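Local coordinates for protein alpha-L-rhamnosidase (PDB 6GSZ) that probably hydrolyses terminal non-reducing alpha-L-rhamnose residues of alpha-L-rhamnosides, as a calcium-binding glycosidase, at residues G31-W36 against V836-R841; G469-I474 against Y507-V512; W527-V532 against K556-K561. All blocks are in the same frame, centred on the assembly; numbering follows the deposited sequence.

Contact 1 of 3, residues G31-W36 against V836-R841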
# COMPACT_ATOMS: atom_id res chain seq x y z
N GLY A 31 17.31 -5.55 -21.36
CA GLY A 31 18.47 -5.78 -22.19
C GLY A 31 19.75 -5.42 -21.47
O GLY A 31 19.75 -4.70 -20.55
N ASN A 32 20.86 -5.95 -21.96
CA ASN A 32 22.15 -5.83 -21.29
C ASN A 32 23.08 -4.85 -22.04
O ASN A 32 24.27 -4.79 -21.74
CB ASN A 32 22.80 -7.21 -21.08
CG ASN A 32 23.17 -7.87 -22.38
OD1 ASN A 32 22.76 -7.41 -23.44
ND2 ASN A 32 23.92 -8.97 -22.34
N VAL A 33 22.52 -4.04 -22.95
CA VAL A 33 23.29 -3.07 -23.71
C VAL A 33 24.10 -2.15 -22.77
O VAL A 33 23.63 -1.72 -21.73
CB VAL A 33 22.37 -2.27 -24.64
CG1 VAL A 33 21.32 -1.45 -23.87
CG2 VAL A 33 23.17 -1.40 -25.58
N SER A 34 25.30 -1.79 -23.23
CA SER A 34 26.27 -0.98 -22.52
C SER A 34 26.13 0.50 -22.88
O SER A 34 26.08 0.86 -24.05
CB SER A 34 27.69 -1.44 -22.84
OG SER A 34 27.98 -2.67 -22.20
N ASP A 35 26.15 1.34 -21.84
CA ASP A 35 26.22 2.81 -21.96
C ASP A 35 25.16 3.36 -22.91
O ASP A 35 25.40 4.28 -23.69
CB ASP A 35 27.60 3.25 -22.46
CG ASP A 35 28.69 3.06 -21.44
OD1 ASP A 35 28.43 3.21 -20.25
OD2 ASP A 35 29.80 2.83 -21.88
N TRP A 36 23.94 2.83 -22.80
CA TRP A 36 22.89 3.19 -23.73
C TRP A 36 22.03 4.32 -23.15
O TRP A 36 21.58 4.24 -22.00
CB TRP A 36 22.04 1.96 -24.04
CG TRP A 36 21.07 2.17 -25.16
CD1 TRP A 36 21.26 1.89 -26.48
CD2 TRP A 36 19.72 2.69 -25.06
NE1 TRP A 36 20.16 2.21 -27.21
CE2 TRP A 36 19.19 2.70 -26.36
CE3 TRP A 36 18.91 3.16 -24.00
CZ2 TRP A 36 17.91 3.17 -26.64
CZ3 TRP A 36 17.64 3.60 -24.29
CH2 TRP A 36 17.13 3.58 -25.58
N VAL A 836 22.87 -1.97 -14.28
CA VAL A 836 22.39 -0.58 -14.44
C VAL A 836 21.51 -0.57 -15.67
O VAL A 836 21.94 -0.99 -16.74
CB VAL A 836 23.57 0.40 -14.55
CG1 VAL A 836 23.15 1.84 -14.84
CG2 VAL A 836 24.41 0.33 -13.28
N PRO A 837 20.23 -0.16 -15.56
CA PRO A 837 19.34 -0.28 -16.71
C PRO A 837 19.58 0.73 -17.82
O PRO A 837 20.14 1.83 -17.60
CB PRO A 837 17.93 -0.13 -16.09
CG PRO A 837 18.17 0.67 -14.82
CD PRO A 837 19.57 0.34 -14.35
N PRO A 838 19.12 0.38 -19.04
CA PRO A 838 19.17 1.29 -20.17
C PRO A 838 18.61 2.66 -19.76
O PRO A 838 17.59 2.76 -19.08
CB PRO A 838 18.34 0.58 -21.26
CG PRO A 838 18.44 -0.88 -20.90
CD PRO A 838 18.46 -0.90 -19.39
N ASN A 839 19.21 3.71 -20.30
CA ASN A 839 18.77 5.11 -20.16
C ASN A 839 19.08 5.70 -18.78
O ASN A 839 18.59 6.80 -18.47
CB ASN A 839 17.29 5.28 -20.52
CG ASN A 839 17.04 6.59 -21.24
OD1 ASN A 839 17.98 7.17 -21.83
ND2 ASN A 839 15.81 7.09 -21.23
N THR A 840 19.85 4.97 -17.95
CA THR A 840 20.27 5.48 -16.64
C THR A 840 21.80 5.49 -16.55
O THR A 840 22.49 4.85 -17.35
CB THR A 840 19.67 4.67 -15.49
OG1 THR A 840 20.31 3.38 -15.37
CG2 THR A 840 18.17 4.51 -15.64
N ARG A 841 22.28 6.13 -15.47
CA ARG A 841 23.69 6.11 -15.11
C ARG A 841 23.78 5.91 -13.60
O ARG A 841 22.80 6.19 -12.87
CB ARG A 841 24.47 7.35 -15.54
CG ARG A 841 24.51 7.57 -17.05
CD ARG A 841 25.44 8.67 -17.47
NE ARG A 841 26.84 8.43 -17.10
CZ ARG A 841 27.69 7.63 -17.76
NH1 ARG A 841 27.31 7.00 -18.86
NH2 ARG A 841 28.94 7.51 -17.36
O HOH W 1 23.36 4.50 -19.87
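A type II beta turn, P837 to T840, joins strands 828-836 and 841-845 of the C-terminal domain and meets W36 in a loop of the N-terminal immunoglobulin-like domain. N839 N donates to W36 O (3.0 Å, N-H...O 150°), reaching it tilted from the carbonyl plane. A water adds a second tie, donating to both W36 O and T840 O. The indole of W36, its CG anti to the backbone N (chi1 -171°), meets P838 obliquely, CE3 lying 3.8 Å from P838 CB, while N839 N sits at the ring edge. V33 CG1 approaches the same proline at CG (4.2 Å). Proline suits the second place of the turn, and asparagine tolerates the positive phi of the third. T840 locks the turn, since both its N (3.2 Å) and its OG1 (2.7 Å) bond to P837 O. The amide of N839 reaches back into the N-terminal domain, to Q38 N, S60 O and S62 OG. At the exposed margin D35 OD1 stands 4.2 Å from R841 NH1, beyond a salt bridge; R841 instead pairs through NE with D855, and D35 O is a calcium ligand.

Contact 2 of 3, residues G469-I474 against Y507-V512. With BGC (beta-D-glucopyranose), chain B.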
# COMPACT_ATOMS: atom_id res chain seq x y z
N GLY A 469 -6.15 4.23 8.10
CA GLY A 469 -5.03 4.83 7.35
C GLY A 469 -4.16 5.75 8.18
O GLY A 469 -4.17 6.97 7.99
N TRP A 470 -3.50 5.16 9.18
CA TRP A 470 -2.69 5.95 10.12
C TRP A 470 -1.52 6.66 9.42
O TRP A 470 -0.68 6.06 8.73
CB TRP A 470 -2.21 5.06 11.26
CG TRP A 470 -3.23 4.87 12.34
CD1 TRP A 470 -4.07 3.81 12.52
CD2 TRP A 470 -3.49 5.77 13.42
NE1 TRP A 470 -4.82 4.00 13.65
CE2 TRP A 470 -4.50 5.20 14.21
CE3 TRP A 470 -2.96 7.00 13.78
CZ2 TRP A 470 -4.97 5.83 15.36
CZ3 TRP A 470 -3.42 7.64 14.90
CH2 TRP A 470 -4.44 7.05 15.68
N THR A 471 -1.52 7.98 9.58
CA THR A 471 -0.61 8.86 8.83
C THR A 471 0.87 8.67 9.22
O THR A 471 1.74 8.65 8.38
CB THR A 471 -1.11 10.30 8.98
OG1 THR A 471 -1.30 10.64 10.36
CG2 THR A 471 -2.39 10.49 8.20
N GLY A 472 1.15 8.58 10.52
CA GLY A 472 2.53 8.50 10.93
C GLY A 472 3.18 7.21 10.44
O GLY A 472 4.36 7.19 10.03
N ASP A 473 2.45 6.09 10.46
CA ASP A 473 3.02 4.81 10.11
C ASP A 473 3.49 4.82 8.64
O ASP A 473 4.58 4.33 8.34
CB ASP A 473 2.01 3.67 10.32
CG ASP A 473 1.43 3.55 11.72
OD1 ASP A 473 1.01 4.60 12.26
OD2 ASP A 473 1.44 2.42 12.26
N ILE A 474 2.67 5.37 7.73
CA ILE A 474 3.05 5.40 6.34
C ILE A 474 4.17 6.42 6.10
O ILE A 474 5.00 6.21 5.24
CB ILE A 474 1.85 5.51 5.39
CG1 ILE A 474 2.26 5.38 3.93
CG2 ILE A 474 1.06 6.78 5.62
CD1 ILE A 474 2.96 4.06 3.59
N TYR A 507 -6.60 22.99 7.93
CA TYR A 507 -5.26 22.84 7.32
C TYR A 507 -4.38 21.86 8.09
O TYR A 507 -3.24 21.62 7.71
CB TYR A 507 -4.56 24.17 7.10
CG TYR A 507 -5.38 25.12 6.27
CD1 TYR A 507 -5.58 24.88 4.91
CD2 TYR A 507 -5.99 26.22 6.84
CE1 TYR A 507 -6.34 25.74 4.14
CE2 TYR A 507 -6.74 27.09 6.07
CZ TYR A 507 -6.92 26.85 4.72
OH TYR A 507 -7.66 27.73 3.96
N SER A 508 -4.92 21.25 9.14
CA SER A 508 -4.30 20.17 9.86
C SER A 508 -4.73 18.84 9.21
O SER A 508 -5.78 18.70 8.64
CB SER A 508 -4.73 20.23 11.33
OG SER A 508 -4.01 19.27 12.06
N LEU A 509 -3.89 17.82 9.34
CA LEU A 509 -4.19 16.50 8.82
C LEU A 509 -4.82 15.65 9.92
O LEU A 509 -4.26 15.51 11.00
CB LEU A 509 -2.89 15.86 8.30
CG LEU A 509 -3.06 14.57 7.52
CD1 LEU A 509 -3.78 14.82 6.20
CD2 LEU A 509 -1.69 13.93 7.31
N PRO A 510 -6.01 15.06 9.68
CA PRO A 510 -6.54 14.08 10.63
C PRO A 510 -5.55 12.94 10.84
O PRO A 510 -4.72 12.66 10.00
CB PRO A 510 -7.83 13.60 9.99
CG PRO A 510 -8.23 14.73 9.10
CD PRO A 510 -6.92 15.29 8.55
N TYR A 511 -5.64 12.29 11.99
CA TYR A 511 -4.72 11.20 12.31
C TYR A 511 -4.79 10.04 11.34
O TYR A 511 -3.79 9.40 11.05
CB TYR A 511 -4.90 10.73 13.76
CG TYR A 511 -4.68 11.81 14.79
CD1 TYR A 511 -3.90 12.94 14.55
CD2 TYR A 511 -5.19 11.62 16.06
CE1 TYR A 511 -3.79 13.92 15.52
CE2 TYR A 511 -5.05 12.58 17.04
CZ TYR A 511 -4.34 13.73 16.78
OH TYR A 511 -4.22 14.70 17.74
N VAL A 512 -6.01 9.71 10.91
CA VAL A 512 -6.21 8.64 9.94
C VAL A 512 -6.95 9.15 8.71
O VAL A 512 -7.75 10.08 8.81
CB VAL A 512 -6.95 7.42 10.52
CG1 VAL A 512 -6.28 6.95 11.80
CG2 VAL A 512 -8.44 7.64 10.78
C2 BGC B . -0.89 3.13 14.83
C3 BGC B . -0.26 4.35 15.45
C4 BGC B . -1.11 5.18 16.39
C5 BGC B . -1.70 4.21 17.30
C6 BGC B . -2.51 5.04 18.27
C1 BGC B . -1.61 2.33 15.90
O1 BGC B . -2.08 1.13 15.31
O2 BGC B . 0.09 2.19 14.49
O3 BGC B . -0.01 5.20 14.47
O4 BGC B . -0.46 6.25 17.10
O5 BGC B . -2.48 3.14 16.68
O6 BGC B . -3.24 4.15 19.12
O HOH W 2 -2.10 13.30 11.10
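Y511 O is gripped by two donors of T471. The backbone N comes nearly along the C=O axis at 3.1 Å (N-H...O 163°), and T471 OG1 reaches Y511 O from above the carbonyl plane at 2.9 Å. Threonine suits the first turn of helix 471-484: its amide N finds an acceptor outside the helix, and chi1 of 53° sets OG1 between the backbone N and carbonyl carbon, where it can share that acceptor. A water donates to OG1 and to P510 O, fastening the loop a second time. The methyl branch turns to apolar company, T471 CG2 meeting L509 CD2 tip to tip at 3.6 Å.

W470, at the N-cap position, pairs with V512 in a single beta bridge, beside which V512 CA makes a C-H...O contact to G469 O. The W470 indole is used on both faces. V512 CG1 sits over one face, 3.5 Å from the centroid of the five-membered ring and 14° off its normal, a CH-pi contact; the glucose lies over the opposite face, its C4 offset toward the rim. Y511 CB approaches W470 CZ3 obliquely at 3.6 Å, and NE1 is held by E466. Valine thus backs a sugar-stacking platform, while D473 grips the same sugar with both oxygens, OD1 accepting from glucose O3 at 2.5 Å and OD2 from O2 at 2.6 Å.

The contact forms part of the glucose pocket of the six-hairpin glycosidase domain, an (alpha/alpha)6 barrel, at the start of helix 471-484. Helix 488-503 touches it through W494 on T471 and A498 on L509, and helix 530-542 through A530 on T471 and I531 on L509.

Contact 3 of 3, residues W527-V532 against K556-K561. With NAG (2-acetamido-2-deoxy-beta-D-glucopyranose), chain D; NAG (2-acetamido-2-deoxy-beta-D-glucopyranose), chain C; BGC (beta-D-glucopyranose), chain B; BMA (beta-D-mannopyranose), chain E.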
# COMPACT_ATOMS: atom_id res chain seq x y z
N TRP A 527 2.85 12.28 12.32
CA TRP A 527 1.51 11.95 11.81
C TRP A 527 1.06 13.08 10.89
O TRP A 527 0.93 12.84 9.69
CB TRP A 527 0.58 11.70 13.01
CG TRP A 527 0.70 10.31 13.55
CD1 TRP A 527 -0.20 9.30 13.39
CD2 TRP A 527 1.78 9.73 14.32
NE1 TRP A 527 0.25 8.15 13.98
CE2 TRP A 527 1.48 8.38 14.54
CE3 TRP A 527 2.99 10.22 14.83
CZ2 TRP A 527 2.31 7.52 15.25
CZ3 TRP A 527 3.83 9.36 15.52
CH2 TRP A 527 3.49 8.02 15.74
N GLY A 528 0.96 14.32 11.37
CA GLY A 528 0.55 15.38 10.50
C GLY A 528 1.56 15.65 9.39
O GLY A 528 1.20 16.04 8.28
N ASP A 529 2.84 15.46 9.73
CA ASP A 529 3.93 15.67 8.78
C ASP A 529 3.86 14.70 7.59
O ASP A 529 4.58 14.92 6.62
CB ASP A 529 5.29 15.61 9.45
CG ASP A 529 5.54 16.80 10.37
OD1 ASP A 529 5.45 17.96 9.86
OD2 ASP A 529 5.85 16.53 11.55
N ALA A 530 3.03 13.65 7.65
CA ALA A 530 2.88 12.78 6.49
C ALA A 530 2.50 13.52 5.21
O ALA A 530 2.85 13.05 4.10
CB ALA A 530 1.87 11.69 6.76
N ILE A 531 1.76 14.63 5.36
CA ILE A 531 1.28 15.37 4.19
C ILE A 531 2.44 16.06 3.43
O ILE A 531 2.24 16.50 2.29
CB ILE A 531 0.17 16.36 4.60
CG1 ILE A 531 -0.70 16.84 3.43
CG2 ILE A 531 0.72 17.52 5.42
CD1 ILE A 531 -1.49 15.76 2.81
N VAL A 532 3.61 16.15 4.09
CA VAL A 532 4.87 16.62 3.46
C VAL A 532 5.72 15.42 3.08
O VAL A 532 6.25 15.34 1.98
CB VAL A 532 5.65 17.57 4.40
CG1 VAL A 532 6.90 18.12 3.70
CG2 VAL A 532 4.80 18.73 4.89
N LYS A 556 2.34 22.63 1.84
CA LYS A 556 2.52 24.02 2.16
C LYS A 556 1.49 24.50 3.20
O LYS A 556 1.84 25.19 4.16
CB LYS A 556 2.45 24.87 0.90
CG LYS A 556 2.50 26.38 1.15
CD LYS A 556 2.80 27.16 -0.11
CE LYS A 556 2.58 28.66 0.01
NZ LYS A 556 3.25 29.36 1.13
N ASP A 557 0.23 24.09 3.07
CA ASP A 557 -0.79 24.54 4.01
C ASP A 557 -0.53 23.95 5.40
O ASP A 557 -0.80 24.61 6.40
CB ASP A 557 -2.19 24.16 3.56
CG ASP A 557 -2.77 25.02 2.45
OD1 ASP A 557 -2.20 26.11 2.18
OD2 ASP A 557 -3.80 24.61 1.85
N TRP A 558 0.01 22.73 5.47
CA TRP A 558 0.35 22.14 6.75
C TRP A 558 1.38 23.00 7.50
O TRP A 558 1.21 23.32 8.69
CB TRP A 558 0.85 20.72 6.55
CG TRP A 558 1.49 20.11 7.75
CD1 TRP A 558 2.79 19.77 7.88
CD2 TRP A 558 0.88 19.75 9.00
NE1 TRP A 558 3.06 19.23 9.11
CE2 TRP A 558 1.88 19.19 9.82
CE3 TRP A 558 -0.42 19.82 9.53
CZ2 TRP A 558 1.66 18.75 11.12
CZ3 TRP A 558 -0.63 19.39 10.82
CH2 TRP A 558 0.37 18.81 11.59
N VAL A 559 2.48 23.33 6.81
CA VAL A 559 3.52 24.11 7.46
C VAL A 559 2.98 25.51 7.78
O VAL A 559 3.23 26.04 8.87
CB VAL A 559 4.77 24.15 6.60
CG1 VAL A 559 5.83 25.09 7.14
CG2 VAL A 559 5.33 22.75 6.47
N ASP A 560 2.26 26.12 6.84
CA ASP A 560 1.87 27.50 7.00
C ASP A 560 0.77 27.68 8.07
O ASP A 560 0.75 28.73 8.75
CB ASP A 560 1.36 28.07 5.69
CG ASP A 560 2.43 28.27 4.63
OD1 ASP A 560 3.67 28.20 4.98
OD2 ASP A 560 2.01 28.56 3.48
N LYS A 561 -0.20 26.75 8.11
CA LYS A 561 -1.45 26.99 8.84
C LYS A 561 -1.88 25.83 9.75
O LYS A 561 -2.78 25.99 10.59
CB LYS A 561 -2.56 27.29 7.83
CG LYS A 561 -2.34 28.54 6.99
CD LYS A 561 -3.46 28.84 6.02
CE LYS A 561 -3.16 29.98 5.08
NZ LYS A 561 -4.29 30.18 4.13
C1 NAG D . 6.72 31.56 4.51
C2 NAG D . 5.42 31.72 3.65
C3 NAG D . 4.29 32.27 4.53
C4 NAG D . 4.16 31.42 5.81
C5 NAG D . 5.49 31.15 6.48
C6 NAG D . 5.39 30.11 7.60
C7 NAG D . 5.85 32.08 1.31
C8 NAG D . 6.05 33.04 0.18
N2 NAG D . 5.60 32.58 2.51
O3 NAG D . 3.07 32.28 3.79
O4 NAG D . 3.40 32.12 6.81
O5 NAG D . 6.50 30.68 5.55
O6 NAG D . 5.31 28.76 7.08
O7 NAG D . 5.98 30.85 1.11
C1 NAG C . 2.01 31.88 6.83
C2 NAG C . 1.51 32.19 8.22
C3 NAG C . -0.01 32.12 8.26
C4 NAG C . -0.61 32.97 7.14
C5 NAG C . -0.02 32.60 5.79
C6 NAG C . -0.50 33.53 4.69
C7 NAG C . 3.03 31.54 10.03
C8 NAG C . 3.48 30.41 10.90
N2 NAG C . 2.06 31.26 9.15
O3 NAG C . -0.49 32.57 9.53
O4 NAG C . -2.00 32.71 7.10
O5 NAG C . 1.39 32.73 5.87
O6 NAG C . 0.16 33.16 3.47
O7 NAG C . 3.57 32.65 10.09
C2 BGC B . -0.89 3.13 14.83
C3 BGC B . -0.26 4.35 15.45
C4 BGC B . -1.11 5.18 16.39
C5 BGC B . -1.70 4.21 17.30
C6 BGC B . -2.51 5.04 18.27
C1 BGC B . -1.61 2.33 15.90
O1 BGC B . -2.08 1.13 15.31
O2 BGC B . 0.09 2.19 14.49
O3 BGC B . -0.01 5.20 14.47
O4 BGC B . -0.46 6.25 17.10
O5 BGC B . -2.48 3.14 16.68
O6 BGC B . -3.24 4.15 19.12
C1 BMA E . -2.85 33.85 7.29
C2 BMA E . -4.21 33.63 6.64
C3 BMA E . -5.12 34.83 6.97
C4 BMA E . -5.19 35.03 8.49
C5 BMA E . -3.82 35.06 9.15
C6 BMA E . -3.94 34.90 10.66
O2 BMA E . -4.73 32.43 7.18
O3 BMA E . -6.45 34.59 6.53
O4 BMA E . -5.82 36.28 8.72
O5 BMA E . -2.98 33.99 8.67
O6 BMA E . -2.62 34.98 11.19
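W558 and D529 make the one hydrogen bond between the segments: W558 NE1 donates to D529 OD1 at 2.8 Å, nearly straight (166°). The oxygen lies in the indole plane but is itself met from above the carboxylate plane, the two planes standing 85° apart. S609 also bonds OD1, and I526 N holds OD2.

One face of W558 is packed by backbone. G528 CA makes a CH-pi contact 3.9 Å from the centroid of the six-membered ring, and G528 O lies over the ring centre; a beta carbon there would run into CH2, so glycine fits.

Apolar contacts finish the joint between helices 530-542 and 545-562 of the (alpha/alpha)6 barrel, with I531 CG2 3.4 Å from W558 CB and V532 CG2 3.7 Å from W558 CD1.

Sugars are held at the far ends. W527 NE1 donates to glucose O3 at 3.0 Å. K556 NZ, salt-bridged to D560 OD2 (2.8 Å), bonds O7 of the chain D N-acetylglucosamine, whose O6 donates to D560 OD1.

A buried carboxylate with a donor on each oxygen is well satisfied, which probably favours its charged form and fixes the rotation of the W558 indole.

How the contacts relate
All three contacts are largely buried, but they differ in depth and partners. Contact 1 lies far from the chain centre and ties the first domain to the last, across some 800 residues, mainly through a backbone bond, a water and W36 against P838; contacts 2 and 3 are nested inside that loop and do not touch it. Those two follow one another in the chain, have centres about 10 Å apart and belong to one helical domain. They touch where W527 packs on W470 and T471, and both reach the same glucose. Their tryptophans have different tasks: in contact 2 W470 is a sugar platform; in contact 3 W558 is wedged between two helices, while K556 and D560 on its helix hold a glycan.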